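PDB 5Y7Q: fanconi-associated nuclease 1 homolog from Pseudomonas aeruginosa, which belongs to the FAN1 nuclease family, joining helix-turn-helix, SAP and VRR-NUC family regions in a single chain that is seen here with bound nucleic acid. Local coordinates for residues W274-G277 / R278-K281; Y467-A470 / I471-R474; L516-I519 / P520-A524. All coordinates share one frame; numbering follows the deposited sequence.

Overall arrangement
Along the chain the three contacts follow in series, each a local one between neighbouring turns of backbone. Contact 1 lies near the start of helix 273-292. Contacts 2 and 3 both belong to the VRR-NUC region, at the start of helix 467-478 and at the junction of helices 505-517 and 519-522. The centres of contacts 1 and 3 are 19 Å apart, and contact 2 lies 37 Å from contact 1 and 23 Å from contact 3, centre to centre. Contacts 1 and 3 thus approach the bound nucleic acid from different parts of the chain, to about 7 and 5 Å between nearest atoms, whereas contact 2, about 18 Å away, sits on a more remote helix.

Contact 1: residues W274-G277 / R278-K281; sequences WLEG and RRVK
E276 and R279 form a local salt bridge one turn apart on helix 273-292, close to the helix start. The two side chains run side by side and point the same way. The arginine grips the carboxylate side-on with two nitrogens, one for each oxygen. R279 NE reaches E276 OE1 at 3.0 Å along an almost straight N-H...O line of 175°, and the oxygen lies in the guanidinium plane. The second bond, R279 NH1 to E276 OE2 at 2.9 Å, is more bent and uses the syn lone pair of that oxygen. Because the carboxylate and guanidinium planes are turned 46° apart, the fork is twisted rather than coplanar. E276 sets its CG anti to the backbone N (chi1 179°) and then bends at chi2, which holds the carboxylate out beside the helix, where R279 reaches back toward it.

E276 OE1 has a further partner, the backbone N of Y270, which ties the acid to the chain just before the helix; P269 touches both E276 and R279. Having two donors on this oxygen would be expected to restrict rotation of the carboxylate.

Backbone i to i+4 bonds hold the same turns: R279 N to L275 O at 3.0 Å, V280 N to E276 O at 2.9 Å and K281 N to G277 O at 2.9 Å. On another side of the helix, R278 CG lies 3.4 Å from W274 O, and R278 touches Y242 and L245. L275 packs on D238 and A241, so the same helix, 236-253, meets both residues. The W274 ring meets that of F233. The Glu-Arg pair is an intrahelical i to i+3 salt bridge, a common feature of alpha-helices, here tied to the chain ahead of the helix by Y270.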
loop_
_atom_site.group_PDB
_atom_site.type_symbol
_atom_site.label_atom_id
_atom_site.label_comp_id
_atom_site.label_asym_id
_atom_site.label_seq_id
_atom_site.Cartn_x
_atom_site.Cartn_y
_atom_site.Cartn_z
ATOM N N TRP A 274 1.022 -7.952 -14.613
ATOM C CA TRP A 274 0.782 -7.062 -13.481
ATOM C C TRP A 274 -0.636 -7.230 -12.937
ATOM O O TRP A 274 -0.872 -7.007 -11.740
ATOM C CB TRP A 274 1.089 -5.618 -13.893
ATOM C CG TRP A 274 0.181 -4.570 -13.331
ATOM C CD1 TRP A 274 0.057 -4.185 -12.023
ATOM C CD2 TRP A 274 -0.721 -3.749 -14.078
ATOM N NE1 TRP A 274 -0.884 -3.188 -11.911
ATOM C CE2 TRP A 274 -1.372 -2.898 -13.159
ATOM C CE3 TRP A 274 -1.050 -3.656 -15.441
ATOM C CZ2 TRP A 274 -2.329 -1.966 -13.560
ATOM C CZ3 TRP A 274 -1.991 -2.732 -15.836
ATOM C CH2 TRP A 274 -2.620 -1.896 -14.899
ATOM N N LEU A 275 -1.566 -7.675 -13.797
ATOM C CA LEU A 275 -2.927 -8.025 -13.383
ATOM C C LEU A 275 -2.963 -9.365 -12.644
ATOM O O LEU A 275 -3.677 -9.516 -11.636
ATOM C CB LEU A 275 -3.814 -8.071 -14.622
ATOM C CG LEU A 275 -5.295 -7.717 -14.581
ATOM C CD1 LEU A 275 -5.534 -6.446 -13.804
ATOM C CD2 LEU A 275 -5.772 -7.553 -16.012
ATOM N N GLU A 276 -2.197 -10.350 -13.142
ATOM C CA GLU A 276 -2.071 -11.646 -12.480
ATOM C C GLU A 276 -1.476 -11.502 -11.083
ATOM O O GLU A 276 -1.736 -12.335 -10.205
ATOM C CB GLU A 276 -1.221 -12.581 -13.349
ATOM C CG GLU A 276 -0.966 -13.985 -12.789
ATOM C CD GLU A 276 -2.208 -14.870 -12.757
ATOM O OE1 GLU A 276 -3.265 -14.439 -13.258
ATOM O OE2 GLU A 276 -2.125 -16.000 -12.225
ATOM N N GLY A 277 -0.692 -10.445 -10.853
ATOM C CA GLY A 277 -0.275 -10.135 -9.495
ATOM C C GLY A 277 -1.446 -9.835 -8.581
ATOM O O GLY A 277 -1.552 -10.385 -7.486
ATOM N N ARG A 278 -2.345 -8.954 -9.024
ATOM C CA ARG A 278 -3.538 -8.640 -8.239
ATOM C C ARG A 278 -4.358 -9.894 -7.955
ATOM O O ARG A 278 -4.778 -10.136 -6.812
ATOM C CB ARG A 278 -4.394 -7.619 -8.984
ATOM C CG ARG A 278 -3.615 -6.560 -9.747
ATOM C CD ARG A 278 -3.544 -5.274 -8.953
ATOM N NE ARG A 278 -4.812 -5.016 -8.295
ATOM C CZ ARG A 278 -4.950 -4.200 -7.266
ATOM N NH1 ARG A 278 -3.887 -3.565 -6.796
ATOM N NH2 ARG A 278 -6.150 -4.024 -6.712
ATOM N N ARG A 279 -4.616 -10.695 -8.991
ATOM C CA ARG A 279 -5.396 -11.910 -8.778
ATOM C C ARG A 279 -4.740 -12.799 -7.744
ATOM O O ARG A 279 -5.391 -13.300 -6.812
ATOM C CB ARG A 279 -5.535 -12.697 -10.071
ATOM C CG ARG A 279 -6.098 -14.070 -9.817
ATOM C CD ARG A 279 -6.495 -14.758 -11.087
ATOM N NE ARG A 279 -5.438 -15.662 -11.505
ATOM C CZ ARG A 279 -5.419 -16.952 -11.193
ATOM N NH1 ARG A 279 -4.414 -17.718 -11.607
ATOM N NH2 ARG A 279 -6.414 -17.472 -10.474
ATOM N N VAL A 280 -3.440 -13.003 -7.910
ATOM C CA VAL A 280 -2.695 -13.961 -7.108
ATOM C C VAL A 280 -2.629 -13.500 -5.649
ATOM O O VAL A 280 -2.755 -14.309 -4.715
ATOM C CB VAL A 280 -1.313 -14.150 -7.772
ATOM C CG1 VAL A 280 -0.177 -13.514 -6.963
ATOM C CG2 VAL A 280 -1.078 -15.611 -8.161
ATOM N N LYS A 281 -2.504 -12.184 -5.433
ATOM C CA LYS A 281 -2.609 -11.645 -4.085
ATOM C C LYS A 281 -3.969 -11.968 -3.485
ATOM O O LYS A 281 -4.069 -12.394 -2.324
ATOM C CB LYS A 281 -2.363 -10.130 -4.107
ATOM C CG LYS A 281 -2.383 -9.477 -2.721
ATOM C CD LYS A 281 -2.128 -7.959 -2.779
ATOM C CE LYS A 281 -2.039 -7.325 -1.371
ATOM N NZ LYS A 281 -2.069 -5.822 -1.395
#

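Contact 2: residues Y467-A470 / I471-R474; sequences YRDA and IRCR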
loop_
_atom_site.group_PDB
_atom_site.type_symbol
_atom_site.label_atom_id
_atom_site.label_comp_id
_atom_site.label_asym_id
_atom_site.label_seq_id
_atom_site.Cartn_x
_atom_site.Cartn_y
_atom_site.Cartn_z
ATOM N N TYR A 467 30.868 9.058 -5.769
ATOM C CA TYR A 467 29.549 8.724 -5.249
ATOM C C TYR A 467 29.122 9.665 -4.125
ATOM O O TYR A 467 27.941 10.024 -4.030
ATOM C CB TYR A 467 29.502 7.264 -4.800
ATOM C CG TYR A 467 30.159 6.954 -3.472
ATOM C CD1 TYR A 467 31.535 6.684 -3.384
ATOM C CD2 TYR A 467 29.400 6.884 -2.308
ATOM C CE1 TYR A 467 32.118 6.385 -2.175
ATOM C CE2 TYR A 467 29.976 6.591 -1.099
ATOM C CZ TYR A 467 31.337 6.346 -1.035
ATOM O OH TYR A 467 31.899 6.055 0.186
ATOM N N ARG A 468 30.058 10.088 -3.273
ATOM C CA ARG A 468 29.723 11.047 -2.221
ATOM C C ARG A 468 29.121 12.320 -2.808
ATOM O O ARG A 468 27.991 12.701 -2.473
ATOM C CB ARG A 468 30.964 11.389 -1.401
ATOM C CG ARG A 468 31.547 10.218 -0.679
ATOM C CD ARG A 468 32.577 10.631 0.346
ATOM N NE ARG A 468 32.966 9.446 1.086
ATOM C CZ ARG A 468 33.841 8.553 0.638
ATOM N NH1 ARG A 468 34.438 8.738 -0.541
ATOM N NH2 ARG A 468 34.127 7.482 1.372
ATOM N N ASP A 469 29.873 13.000 -3.683
ATOM C CA ASP A 469 29.365 14.236 -4.274
ATOM C C ASP A 469 28.031 14.000 -4.968
ATOM O O ASP A 469 27.114 14.820 -4.860
ATOM C CB ASP A 469 30.387 14.823 -5.254
ATOM C CG ASP A 469 31.614 15.369 -4.551
ATOM O OD1 ASP A 469 31.499 15.648 -3.333
ATOM O OD2 ASP A 469 32.682 15.518 -5.205
ATOM N N ALA A 470 27.907 12.871 -5.666
ATOM C CA ALA A 470 26.699 12.574 -6.416
ATOM C C ALA A 470 25.496 12.476 -5.486
ATOM O O ALA A 470 24.413 12.994 -5.784
ATOM C CB ALA A 470 26.901 11.275 -7.192
ATOM N N ILE A 471 25.686 11.844 -4.334
ATOM C CA ILE A 471 24.604 11.703 -3.379
ATOM C C ILE A 471 24.274 13.036 -2.717
ATOM O O ILE A 471 23.104 13.344 -2.495
ATOM C CB ILE A 471 24.968 10.607 -2.363
ATOM C CG1 ILE A 471 24.575 9.242 -2.942
ATOM C CG2 ILE A 471 24.354 10.864 -1.007
ATOM C CD1 ILE A 471 25.304 8.082 -2.305
ATOM N N ARG A 472 25.275 13.852 -2.387
ATOM C CA ARG A 472 24.966 15.157 -1.796
ATOM C C ARG A 472 24.192 16.036 -2.773
ATOM O O ARG A 472 23.264 16.755 -2.374
ATOM C CB ARG A 472 26.239 15.885 -1.346
ATOM C CG ARG A 472 26.877 15.386 -0.060
ATOM C CD ARG A 472 28.169 16.137 0.249
ATOM N NE ARG A 472 29.171 15.260 0.851
ATOM C CZ ARG A 472 30.303 14.895 0.254
ATOM N NH1 ARG A 472 30.595 15.344 -0.964
ATOM N NH2 ARG A 472 31.156 14.088 0.877
ATOM N N CYS A 473 24.549 15.990 -4.060
ATOM C CA CYS A 473 23.829 16.811 -5.024
ATOM C C CYS A 473 22.431 16.269 -5.273
ATOM O O CYS A 473 21.470 17.042 -5.330
ATOM C CB CYS A 473 24.617 16.935 -6.320
ATOM S SG CYS A 473 25.799 18.285 -6.170
ATOM N N ARG A 474 22.290 14.948 -5.413
ATOM C CA ARG A 474 20.957 14.380 -5.543
ATOM C C ARG A 474 20.119 14.718 -4.323
ATOM O O ARG A 474 18.932 15.021 -4.450
ATOM C CB ARG A 474 21.042 12.866 -5.748
ATOM C CG ARG A 474 20.154 12.315 -6.871
ATOM C CD ARG A 474 20.542 12.795 -8.274
ATOM N NE ARG A 474 21.957 12.579 -8.587
ATOM C CZ ARG A 474 22.809 13.542 -8.948
ATOM N NH1 ARG A 474 22.385 14.798 -9.056
ATOM N NH2 ARG A 474 24.088 13.255 -9.210
#
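D469 and R472 meet in an i to i+3 salt bridge on the first turns of helix 467-478, an alpha-helix of the VRR-NUC region. D469 OD1 lies 2.6 Å from R472 NH1, at the edge of the guanidinium and in its plane. The two side chains slant across one another, their flat groups turned 59° apart, and a single carboxylate oxygen takes the contact. R472 has its CG anti to the carbonyl carbon (chi1 -76°) and bends at chi3, which brings the guanidinium back over the preceding turn.

There one guanidinium face covers the backbone carbon R468 C, while R472 NH2 comes to 3.5 Å from R468 CB. R468 and R472 run alongside each other in the same direction with planes 23° apart, yet their charged groups stay separate: R468 NE and R472 NH2 are 5.0 Å apart. Each has its own acceptor on helix 493-502, E497 for R472 NE in a salt bridge and the backbone O of L500 for R468 NE. The charge of E497 would be expected to offset that of R472, whereas R468 also has the like-charged R537 close by. R468 CG lies over the Y467 ring face toward the rim, and the R468 guanidinium turns a face to the CZ end of the ring, with Y467 CZ 3.7 Å above the guanidinium plane.

Farther round the helix, I471 CD1 approaches the edge of the Y467 ring, 4.3 Å from Y467 CD2. I471 packs on L496 and L500 of helix 493-502 and on L417 and L418 of helix 409-418, while Y467 rests on A505 and L508 of helix 505-517. The backbone frame includes R472 N to R468 O at 3.0 Å. R474, bent at chi2 and chi3, turns its guanidinium face over A470 O, which sits 3.3 Å above that plane and toward its rim.

Contact 3: residues L516-I519 / P520-A524; sequences LEDI and PGNRA
D518 caps the short helix 519-522 by reaching forward to G521. Its carboxylate accepts from the backbone, G521 N to D518 OD1 at 3.2 Å, with the donor well above the carboxylate plane, 65° out of it. CG stands opposite the backbone N (chi1 -180°), which leads the carboxylate along the chain toward this N-H. D518 OD1 also comes 3.1 Å from P520 CD, and the two side chains cross at about a right angle beside the cap.

I519 supplies the buried, close-packed part. I519 CB lies 3.3 Å from P520 CD, and the side chain packs on L442, H443 and F485 in surrounding loops. N522, also buried, donates through its backbone N to D518 O at 3.2 Å, and N522 CB lies 3.2 Å from that same oxygen.

The other side is looser. P520 is exposed despite touching H443, and the bond from R523 N to I519 O, 3.1 Å long, is weak at 121°. R523 places its aliphatic CG 3.4 Å from I519 O.

This N-capped turn follows directly on helix 505-517, and N522 ND2 makes a weak hydrogen bond back to R514 O of that helix. N522 packs on R557 and W558 of helix 553-564, R523 O accepts from N412 of helix 409-418, and strand 529-533 of the mixed sheet follows in the chain.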
loop_
_atom_site.group_PDB
_atom_site.type_symbol
_atom_site.label_atom_id
_atom_site.label_comp_id
_atom_site.label_asym_id
_atom_site.label_seq_id
_atom_site.Cartn_x
_atom_site.Cartn_y
_atom_site.Cartn_z
ATOM N N LEU A 516 18.558 -4.698 -4.764
ATOM C CA LEU A 516 18.134 -4.854 -6.157
ATOM C C LEU A 516 17.703 -6.277 -6.463
ATOM O O LEU A 516 16.740 -6.487 -7.209
ATOM C CB LEU A 516 19.251 -4.459 -7.119
ATOM C CG LEU A 516 19.280 -2.994 -7.549
ATOM C CD1 LEU A 516 20.326 -2.821 -8.646
ATOM C CD2 LEU A 516 17.907 -2.492 -8.000
ATOM N N GLU A 517 18.422 -7.267 -5.918
ATOM C CA GLU A 517 18.149 -8.662 -6.268
ATOM C C GLU A 517 16.688 -9.018 -6.007
ATOM O O GLU A 517 15.993 -9.515 -6.902
ATOM C CB GLU A 517 19.097 -9.598 -5.507
ATOM C CG GLU A 517 20.480 -9.762 -6.154
ATOM C CD GLU A 517 20.509 -10.819 -7.270
ATOM O OE1 GLU A 517 20.879 -11.985 -6.987
ATOM O OE2 GLU A 517 20.159 -10.488 -8.430
ATOM N N ASP A 518 16.205 -8.791 -4.787
ATOM C CA ASP A 518 14.778 -8.875 -4.478
ATOM C C ASP A 518 14.419 -7.612 -3.710
ATOM O O ASP A 518 14.593 -7.560 -2.494
ATOM C CB ASP A 518 14.484 -10.134 -3.656
ATOM C CG ASP A 518 13.002 -10.294 -3.297
ATOM O OD1 ASP A 518 12.203 -9.371 -3.566
ATOM O OD2 ASP A 518 12.643 -11.359 -2.730
ATOM N N ILE A 519 13.791 -6.652 -4.372
ATOM C CA ILE A 519 13.430 -5.400 -3.710
ATOM C C ILE A 519 12.403 -5.631 -2.602
ATOM O O ILE A 519 12.658 -5.232 -1.458
ATOM C CB ILE A 519 12.943 -4.358 -4.733
ATOM C CG1 ILE A 519 14.143 -3.747 -5.453
ATOM C CG2 ILE A 519 12.089 -3.299 -4.059
ATOM C CD1 ILE A 519 13.797 -2.626 -6.381
ATOM N N PRO A 520 11.242 -6.244 -2.856
ATOM C CA PRO A 520 10.201 -6.248 -1.815
ATOM C C PRO A 520 10.521 -7.103 -0.606
ATOM O O PRO A 520 9.950 -6.851 0.461
ATOM C CB PRO A 520 8.959 -6.770 -2.549
ATOM C CG PRO A 520 9.472 -7.468 -3.731
ATOM C CD PRO A 520 10.714 -6.759 -4.134
ATOM N N GLY A 521 11.389 -8.104 -0.725
ATOM C CA GLY A 521 11.674 -8.965 0.410
ATOM C C GLY A 521 12.853 -8.489 1.226
ATOM O O GLY A 521 13.031 -8.881 2.386
ATOM N N ASN A 522 13.712 -7.696 0.594
ATOM C CA ASN A 522 14.930 -7.200 1.214
ATOM C C ASN A 522 14.914 -5.732 1.629
ATOM O O ASN A 522 15.914 -5.253 2.158
ATOM C CB ASN A 522 16.100 -7.475 0.280
ATOM C CG ASN A 522 16.313 -8.962 0.088
ATOM O OD1 ASN A 522 16.103 -9.735 1.024
ATOM N ND2 ASN A 522 16.692 -9.378 -1.121
ATOM N N ARG A 523 13.843 -4.985 1.395
ATOM C CA ARG A 523 13.945 -3.590 1.796
ATOM C C ARG A 523 13.764 -3.397 3.288
ATOM O O ARG A 523 14.072 -2.312 3.782
ATOM C CB ARG A 523 12.937 -2.737 1.038
ATOM C CG ARG A 523 11.528 -3.244 1.108
ATOM C CD ARG A 523 10.729 -2.651 -0.004
ATOM N NE ARG A 523 10.775 -1.192 0.010
ATOM C CZ ARG A 523 10.077 -0.426 -0.823
ATOM N NH1 ARG A 523 9.271 -0.981 -1.742
ATOM N NH2 ARG A 523 10.189 0.895 -0.738
ATOM N N ALA A 524 13.312 -4.419 4.014
ATOM C CA ALA A 524 13.106 -4.351 5.455
ATOM C C ALA A 524 13.980 -5.367 6.189
ATOM O O ALA A 524 14.472 -6.337 5.605
ATOM C CB ALA A 524 11.645 -4.602 5.818
#